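Long-range contacts in nonsense-mediated mRNA decay protein 2 (Saccharomyces cerevisiae, PDB 4LUN), which takes part in nonsense-mediated decay, the degradation of mRNAs that carry premature stop codons, and as the full-length protein interacts with Upf1 through its C-terminus: residues Thr75-Leu80 with Ser110-Ala115; Lys259-His264 with Glu280-Leu285. All coordinates share one frame; numbering follows the deposited sequence.

Interaction 1 of 2, residues Thr75-Leu80 with Ser110-Ala115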
ATOM      1  N   THR A  75      -2.981  -4.024 -19.829  1.00 26.94           N
ATOM      2  CA  THR A  75      -1.924  -3.028 -19.960  1.00 26.72           C
ATOM      3  C   THR A  75      -1.859  -2.091 -18.760  1.00 31.56           C
ATOM      4  O   THR A  75      -0.786  -1.866 -18.193  1.00 29.90           O
ATOM      5  CB  THR A  75      -2.093  -2.196 -21.243  1.00 36.84           C
ATOM      6  OG1 THR A  75      -2.036  -3.065 -22.381  1.00 37.29           O
ATOM      7  CG2 THR A  75      -1.003  -1.141 -21.347  1.00 28.54           C
ATOM      8  N   VAL A  76      -3.010  -1.551 -18.372  1.00 26.64           N
ATOM      9  CA  VAL A  76      -3.087  -0.644 -17.235  1.00 24.60           C
ATOM     10  C   VAL A  76      -2.728  -1.351 -15.917  1.00 24.62           C
ATOM     11  O   VAL A  76      -2.087  -0.762 -15.046  1.00 26.59           O
ATOM     12  CB  VAL A  76      -4.485   0.013 -17.152  1.00 29.87           C
ATOM     13  CG1 VAL A  76      -4.860   0.344 -15.729  1.00 31.38           C
ATOM     14  CG2 VAL A  76      -4.537   1.260 -18.031  1.00 36.39           C
ATOM     15  N   THR A  77      -3.130  -2.613 -15.786  1.00 25.51           N
ATOM     16  CA  THR A  77      -2.815  -3.383 -14.587  1.00 23.99           C
ATOM     17  C   THR A  77      -1.307  -3.443 -14.390  1.00 26.59           C
ATOM     18  O   THR A  77      -0.802  -3.224 -13.288  1.00 27.32           O
ATOM     19  CB  THR A  77      -3.365  -4.817 -14.648  1.00 23.77           C
ATOM     20  OG1 THR A  77      -4.792  -4.789 -14.753  1.00 29.65           O
ATOM     21  CG2 THR A  77      -2.986  -5.577 -13.377  1.00 29.04           C
ATOM     22  N   GLU A  78      -0.592  -3.734 -15.472  1.00 26.63           N
ATOM     23  CA  GLU A  78       0.863  -3.780 -15.441  1.00 30.74           C
ATOM     24  C   GLU A  78       1.454  -2.403 -15.138  1.00 23.79           C
ATOM     25  O   GLU A  78       2.343  -2.276 -14.301  1.00 28.25           O
ATOM     26  CB  GLU A  78       1.399  -4.318 -16.768  1.00 35.36           C
ATOM     27  CG  GLU A  78       2.659  -5.141 -16.640  1.00 52.45           C
ATOM     28  CD  GLU A  78       2.731  -6.242 -17.680  1.00 66.48           C
ATOM     29  OE1 GLU A  78       2.905  -7.417 -17.289  1.00 70.37           O
ATOM     30  OE2 GLU A  78       2.614  -5.936 -18.887  1.00 68.90           O
ATOM     31  N   CYS A  79       0.950  -1.370 -15.809  1.00 27.58           N
ATOM     32  CA  CYS A  79       1.439  -0.009 -15.579  1.00 25.01           C
ATOM     33  C   CYS A  79       1.199   0.458 -14.148  1.00 27.23           C
ATOM     34  O   CYS A  79       2.061   1.103 -13.549  1.00 26.31           O
ATOM     35  CB  CYS A  79       0.787   0.974 -16.548  1.00 35.83           C
ATOM     36  SG  CYS A  79       1.221   0.671 -18.267  1.00 43.96           S
ATOM     37  N   LEU A  80       0.023   0.143 -13.612  1.00 26.79           N
ATOM     38  CA  LEU A  80      -0.341   0.586 -12.270  1.00 26.00           C
ATOM     39  C   LEU A  80       0.548  -0.060 -11.214  1.00 28.09           C
ATOM     40  O   LEU A  80       0.975   0.588 -10.254  1.00 25.73           O
ATOM     41  CB  LEU A  80      -1.808   0.257 -11.985  1.00 26.38           C
ATOM     42  CG  LEU A  80      -2.526   1.236 -11.068  1.00 32.74           C
ATOM     43  CD1 LEU A  80      -2.275   2.660 -11.538  1.00 32.64           C
ATOM     44  CD2 LEU A  80      -4.015   0.919 -11.069  1.00 29.40           C
ATOM     45  N   SER A 110     -13.781  -3.141 -12.320  1.00 20.15           N
ATOM     46  CA  SER A 110     -13.908  -4.434 -11.642  1.00 19.95           C
ATOM     47  C   SER A 110     -12.752  -5.401 -11.926  1.00 25.33           C
ATOM     48  O   SER A 110     -12.073  -5.843 -10.982  1.00 21.63           O
ATOM     49  CB  SER A 110     -15.286  -5.083 -11.879  1.00 27.80           C
ATOM     50  OG  SER A 110     -15.299  -6.433 -11.443  1.00 30.46           O
ATOM     51  N   PRO A 111     -12.491  -5.725 -13.210  1.00 23.80           N
ATOM     52  CA  PRO A 111     -11.357  -6.632 -13.433  1.00 20.04           C
ATOM     53  C   PRO A 111      -9.996  -6.013 -13.077  1.00 24.51           C
ATOM     54  O   PRO A 111      -9.087  -6.742 -12.666  1.00 23.30           O
ATOM     55  CB  PRO A 111     -11.442  -6.952 -14.932  1.00 23.60           C
ATOM     56  CG  PRO A 111     -12.237  -5.834 -15.527  1.00 28.90           C
ATOM     57  CD  PRO A 111     -13.196  -5.391 -14.463  1.00 25.43           C
ATOM     58  N   LEU A 112      -9.859  -4.696 -13.216  1.00 20.33           N
ATOM     59  CA  LEU A 112      -8.625  -4.028 -12.831  1.00 20.88           C
ATOM     60  C   LEU A 112      -8.402  -4.181 -11.329  1.00 22.00           C
ATOM     61  O   LEU A 112      -7.313  -4.541 -10.893  1.00 21.03           O
ATOM     62  CB  LEU A 112      -8.657  -2.539 -13.192  1.00 20.37           C
ATOM     63  CG  LEU A 112      -7.505  -1.709 -12.590  1.00 22.36           C
ATOM     64  CD1 LEU A 112      -6.164  -2.152 -13.133  1.00 23.07           C
ATOM     65  CD2 LEU A 112      -7.696  -0.215 -12.797  1.00 23.41           C
ATOM     66  N   LEU A 113      -9.440  -3.916 -10.543  1.00 18.36           N
ATOM     67  CA  LEU A 113      -9.293  -3.997  -9.090  1.00 18.42           C
ATOM     68  C   LEU A 113      -8.948  -5.411  -8.652  1.00 22.49           C
ATOM     69  O   LEU A 113      -8.079  -5.615  -7.798  1.00 20.23           O
ATOM     70  CB  LEU A 113     -10.572  -3.524  -8.398  1.00 14.23           C
ATOM     71  CG  LEU A 113     -10.627  -3.734  -6.884  1.00 18.01           C
ATOM     72  CD1 LEU A 113      -9.488  -2.979  -6.214  1.00 19.76           C
ATOM     73  CD2 LEU A 113     -11.959  -3.269  -6.326  1.00 22.73           C
ATOM     74  N   GLY A 114      -9.639  -6.390  -9.230  1.00 23.32           N
ATOM     75  CA  GLY A 114      -9.410  -7.777  -8.866  1.00 22.60           C
ATOM     76  C   GLY A 114      -7.988  -8.220  -9.145  1.00 24.94           C
ATOM     77  O   GLY A 114      -7.385  -8.936  -8.342  1.00 24.54           O
ATOM     78  N   ALA A 115      -7.450  -7.787 -10.284  1.00 24.38           N
ATOM     79  CA  ALA A 115      -6.082  -8.136 -10.656  1.00 22.90           C
ATOM     80  C   ALA A 115      -5.085  -7.356  -9.813  1.00 21.90           C
ATOM     81  O   ALA A 115      -4.047  -7.890  -9.402  1.00 24.25           O
ATOM     82  CB  ALA A 115      -5.851  -7.869 -12.134  1.00 28.44           C
TER

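Interaction 2 of 2, residues Lys259-His264 with Glu280-Leu285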
ATOM      1  N   LYS A 259      21.661  -8.196  26.885  1.00 15.37           N
ATOM      2  CA  LYS A 259      22.240  -9.333  27.596  1.00 18.11           C
ATOM      3  C   LYS A 259      23.464  -9.861  26.853  1.00 16.00           C
ATOM      4  O   LYS A 259      24.514 -10.120  27.459  1.00 16.79           O
ATOM      5  CB  LYS A 259      21.242 -10.476  27.726  1.00 18.39           C
ATOM      6  CG  LYS A 259      21.761 -11.564  28.647  1.00 28.83           C
ATOM      7  CD  LYS A 259      21.302 -12.940  28.221  1.00 42.71           C
ATOM      8  CE  LYS A 259      21.848 -13.985  29.175  1.00 49.32           C
ATOM      9  NZ  LYS A 259      21.360 -13.743  30.563  1.00 48.66           N
ATOM     10  N   LEU A 260      23.327 -10.029  25.541  1.00 15.05           N
ATOM     11  CA  LEU A 260      24.442 -10.539  24.734  1.00 15.17           C
ATOM     12  C   LEU A 260      25.605  -9.566  24.717  1.00 15.41           C
ATOM     13  O   LEU A 260      26.764  -9.972  24.824  1.00 15.02           O
ATOM     14  CB  LEU A 260      23.999 -10.856  23.307  1.00 12.96           C
ATOM     15  CG  LEU A 260      23.015 -12.021  23.215  1.00 18.28           C
ATOM     16  CD1 LEU A 260      22.350 -12.066  21.853  1.00 15.37           C
ATOM     17  CD2 LEU A 260      23.777 -13.302  23.489  1.00 18.54           C
ATOM     18  N   GLN A 261      25.295  -8.274  24.604  1.00 13.72           N
ATOM     19  CA  GLN A 261      26.339  -7.261  24.629  1.00 14.89           C
ATOM     20  C   GLN A 261      27.087  -7.266  25.967  1.00 17.29           C
ATOM     21  O   GLN A 261      28.328  -7.167  26.017  1.00 13.84           O
ATOM     22  CB  GLN A 261      25.739  -5.884  24.360  1.00 15.21           C
ATOM     23  CG  GLN A 261      26.780  -4.783  24.439  1.00 15.94           C
ATOM     24  CD  GLN A 261      26.191  -3.401  24.240  1.00 17.58           C
ATOM     25  OE1 GLN A 261      25.324  -2.968  24.999  1.00 19.52           O
ATOM     26  NE2 GLN A 261      26.670  -2.698  23.216  1.00 20.37           N
ATOM     27  N   ARG A 262      26.343  -7.419  27.060  1.00 13.60           N
ATOM     28  CA  ARG A 262      26.955  -7.413  28.385  1.00 15.57           C
ATOM     29  C   ARG A 262      27.875  -8.608  28.550  1.00 15.42           C
ATOM     30  O   ARG A 262      28.993  -8.465  29.037  1.00 14.36           O
ATOM     31  CB  ARG A 262      25.886  -7.417  29.479  1.00 18.74           C
ATOM     32  CG  ARG A 262      25.201  -6.075  29.673  1.00 24.63           C
ATOM     33  CD  ARG A 262      24.079  -6.188  30.692  1.00 27.59           C
ATOM     34  NE  ARG A 262      24.588  -6.151  32.056  1.00 32.26           N
ATOM     35  CZ  ARG A 262      24.806  -5.023  32.727  1.00 40.90           C
ATOM     36  NH1 ARG A 262      24.551  -3.854  32.153  1.00 34.01           N
ATOM     37  NH2 ARG A 262      25.276  -5.063  33.967  1.00 38.00           N
ATOM     38  N   GLU A 263      27.419  -9.784  28.129  1.00 15.93           N
ATOM     39  CA  GLU A 263      28.268 -10.971  28.235  1.00 16.52           C
ATOM     40  C   GLU A 263      29.522 -10.859  27.364  1.00 17.25           C
ATOM     41  O   GLU A 263      30.597 -11.272  27.794  1.00 17.49           O
ATOM     42  CB  GLU A 263      27.495 -12.251  27.892  1.00 16.76           C
ATOM     43  CG  GLU A 263      26.435 -12.624  28.922  1.00 26.21           C
ATOM     44  CD  GLU A 263      26.971 -12.657  30.352  1.00 26.01           C
ATOM     45  OE1 GLU A 263      28.044 -13.250  30.590  1.00 30.93           O
ATOM     46  OE2 GLU A 263      26.315 -12.077  31.244  1.00 36.98           O
ATOM     47  N   HIS A 264      29.378 -10.291  26.165  1.00 15.15           N
ATOM     48  CA  HIS A 264      30.508 -10.080  25.257  1.00 13.25           C
ATOM     49  C   HIS A 264      31.523  -9.140  25.919  1.00 16.08           C
ATOM     50  O   HIS A 264      32.746  -9.365  25.888  1.00 17.77           O
ATOM     51  CB  HIS A 264      30.014  -9.496  23.923  1.00 12.46           C
ATOM     52  CG  HIS A 264      31.091  -8.850  23.108  1.00 15.55           C
ATOM     53  ND1 HIS A 264      32.231  -9.522  22.722  1.00 17.45           N
ATOM     54  CD2 HIS A 264      31.215  -7.592  22.624  1.00 22.47           C
ATOM     55  CE1 HIS A 264      33.011  -8.705  22.037  1.00 22.73           C
ATOM     56  NE2 HIS A 264      32.415  -7.528  21.959  1.00 21.26           N
ATOM     57  N   GLU A 280      28.741 -12.834  18.351  1.00 19.56           N
ATOM     58  CA  GLU A 280      28.292 -13.466  17.116  1.00 23.09           C
ATOM     59  C   GLU A 280      26.769 -13.563  17.036  1.00 20.06           C
ATOM     60  O   GLU A 280      26.176 -13.326  15.980  1.00 21.26           O
ATOM     61  CB  GLU A 280      28.924 -14.848  16.942  1.00 26.91           C
ATOM     62  CG  GLU A 280      30.447 -14.843  16.821  1.00 33.52           C
ATOM     63  CD  GLU A 280      30.968 -14.020  15.647  1.00 36.03           C
ATOM     64  OE1 GLU A 280      30.197 -13.721  14.703  1.00 41.03           O
ATOM     65  OE2 GLU A 280      32.167 -13.671  15.672  1.00 35.32           O
ATOM     66  N   GLU A 281      26.135 -13.910  18.150  1.00 18.59           N
ATOM     67  CA  GLU A 281      24.674 -13.966  18.173  1.00 19.05           C
ATOM     68  C   GLU A 281      24.094 -12.553  18.159  1.00 15.85           C
ATOM     69  O   GLU A 281      23.079 -12.276  17.520  1.00 18.46           O
ATOM     70  CB  GLU A 281      24.171 -14.735  19.397  1.00 21.59           C
ATOM     71  CG  GLU A 281      22.659 -14.909  19.379  1.00 22.36           C
ATOM     72  CD  GLU A 281      22.137 -15.825  20.476  1.00 43.28           C
ATOM     73  OE1 GLU A 281      22.952 -16.496  21.150  1.00 37.35           O
ATOM     74  OE2 GLU A 281      20.898 -15.871  20.657  1.00 48.05           O
ATOM     75  N   TYR A 282      24.755 -11.658  18.882  1.00 17.39           N
ATOM     76  CA  TYR A 282      24.373 -10.247  18.931  1.00 16.24           C
ATOM     77  C   TYR A 282      24.292  -9.660  17.526  1.00 17.79           C
ATOM     78  O   TYR A 282      23.337  -8.962  17.186  1.00 18.70           O
ATOM     79  CB  TYR A 282      25.428  -9.496  19.756  1.00 16.83           C
ATOM     80  CG  TYR A 282      25.299  -7.987  19.743  1.00 17.53           C
ATOM     81  CD1 TYR A 282      24.499  -7.336  20.675  1.00 16.65           C
ATOM     82  CD2 TYR A 282      26.010  -7.217  18.822  1.00 17.00           C
ATOM     83  CE1 TYR A 282      24.388  -5.953  20.673  1.00 17.96           C
ATOM     84  CE2 TYR A 282      25.911  -5.843  18.812  1.00 21.71           C
ATOM     85  CZ  TYR A 282      25.104  -5.212  19.743  1.00 19.90           C
ATOM     86  OH  TYR A 282      25.011  -3.834  19.738  1.00 20.66           O
ATOM     87  N   ASP A 283      25.303  -9.945  16.709  1.00 18.20           N
ATOM     88  CA  ASP A 283      25.369  -9.405  15.347  1.00 20.01           C
ATOM     89  C   ASP A 283      24.168  -9.819  14.488  1.00 21.78           C
ATOM     90  O   ASP A 283      23.710  -9.054  13.640  1.00 23.26           O
ATOM     91  CB  ASP A 283      26.678  -9.817  14.665  1.00 17.88           C
ATOM     92  CG  ASP A 283      27.861  -8.962  15.090  1.00 30.05           C
ATOM     93  OD1 ASP A 283      27.655  -7.963  15.809  1.00 28.43           O
ATOM     94  OD2 ASP A 283      29.004  -9.279  14.690  1.00 30.32           O
ATOM     95  N   LYS A 284      23.651 -11.018  14.730  1.00 19.44           N
ATOM     96  CA  LYS A 284      22.464 -11.505  14.028  1.00 23.57           C
ATOM     97  C   LYS A 284      21.171 -10.838  14.485  1.00 23.36           C
ATOM     98  O   LYS A 284      20.246 -10.670  13.694  1.00 26.71           O
ATOM     99  CB  LYS A 284      22.320 -13.021  14.199  1.00 30.21           C
ATOM    100  CG  LYS A 284      23.404 -13.839  13.520  1.00 31.32           C
ATOM    101  CD  LYS A 284      23.094 -15.330  13.626  1.00 43.22           C
ATOM    102  CE  LYS A 284      24.192 -16.183  13.006  1.00 41.44           C
ATOM    103  NZ  LYS A 284      25.171 -16.652  14.023  1.00 46.77           N
ATOM    104  N   LEU A 285      21.097 -10.474  15.763  1.00 18.47           N
ATOM    105  CA  LEU A 285      19.880  -9.896  16.316  1.00 19.32           C
ATOM    106  C   LEU A 285      19.805  -8.385  16.172  1.00 18.80           C
ATOM    107  O   LEU A 285      18.714  -7.823  16.086  1.00 19.57           O
ATOM    108  CB  LEU A 285      19.747 -10.248  17.795  1.00 21.02           C
ATOM    109  CG  LEU A 285      19.255 -11.650  18.124  1.00 26.21           C
ATOM    110  CD1 LEU A 285      19.223 -11.828  19.636  1.00 26.29           C
ATOM    111  CD2 LEU A 285      17.869 -11.874  17.513  1.00 30.31           C
TER

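Interaction 1 of 2, residues Thr75-Leu80 with Ser110-Ala115
Ser110 OG is gripped by two hydrogen bonds, one from the backbone N of Glu163 and one shared with Asp166 OD2; it ties helix 106-116 to the loop that follows helix 130-152, not to residues 75-80. Closer to the interface, Thr77 OG1 is hydrogen-bonded to Ile73 O one turn back in its own helix. OG1 lies anti to the carbonyl carbon (chi1 -61°), which leaves CG2 anti to the backbone N. So anchored, Thr77 OG1 meets Leu112 CD1 at 3.4 Å, a polar atom against a methyl, while Thr77 CG2 touches Ala115 CB at 3.9 Å. Leu112 carries the largest share of the contact; its CG is anti to the backbone N (chi1 169°), and Leu112 and Thr77 run antiparallel past one another. This is helix packing inside the N-terminal MIF4G domain of Upf2, an all-helical HEAT-repeat fold: segments 75-80 and 110-115, on helices 69-81 and 106-116, run broadly the same way with their axes 40° apart, and helix 87-104 comes between them in sequence. Val76 lies across Leu112 and sets CG1 3.8 Å from Leu112 CD1. One turn on, Leu80 CD2 approaches the other methyl, Leu112 CD2, at 4.2 Å. Val76 and Leu80 also rest on Ile97 of helix 87-104, and Leu80 reaches Val146 and Leu150 of helix 130-152.

Interaction 2 of 2, residues Lys259-His264 with Glu280-Leu285
Leu260 reaches across to the other helix and meets three residues of it. Its CG lies anti to the carbonyl carbon and beside the backbone N, and the CD1 methyl ends against the chains of both Glu281 and Leu285. Both lie across Leu260: Leu260 CD1 stands 3.8 Å from Glu281 CG, on the aliphatic part of the extended glutamate, and 3.8 Å from Leu285 CD1. Nearer the backbone, Leu260 CB faces Tyr282 CB at 4.1 Å and sits at the edge of the tyrosine ring, near its plane. The ring itself leaves its helix with CG anti to the backbone N (chi1 172°) and runs alongside Gln261, whose chain is extended. The two point the same way, amide and ring planes only 19° apart, and Gln261 CB comes within 3.9 Å of Tyr282 CE1. In this construct their polar ends are bonded to the added C-terminal histidine tag: Tyr282 OH is hydrogen-bonded to NE2 of the tag residue His312, and Gln261 NE2 to O of the tag residue His313. An alanine in place of Tyr282 would probably loosen the packing, since it removes the ring that lies along Gln261 and beside Leu260 CB, and with it the hydroxyl bonded to the tag. With the helix segments at 151° and their axes 9.1 Å apart at closest approach, the contact is characteristic of an antiparallel helical hairpin, here formed by helices 231-271 and 277-303 joined by a short loop.

How the interactions relate
Interactions 1 and 2 lie on opposite sides of the chain's centre, their own centres 47 Å apart and their nearest atoms about 33 Å apart, so they do not touch. Interaction 1 sits about 15 Å from the middle of the chain and is buried among the helices of the MIF4G domain. Interaction 2, about 35 Å from the middle, lies in the hairpin of two long helices and is only partly buried. They follow one another in sequence, the first closing before the second opens. Interaction 1 pairs helices that have another helix between them in the chain, whereas interaction 2 pairs its last two helices, which are consecutive.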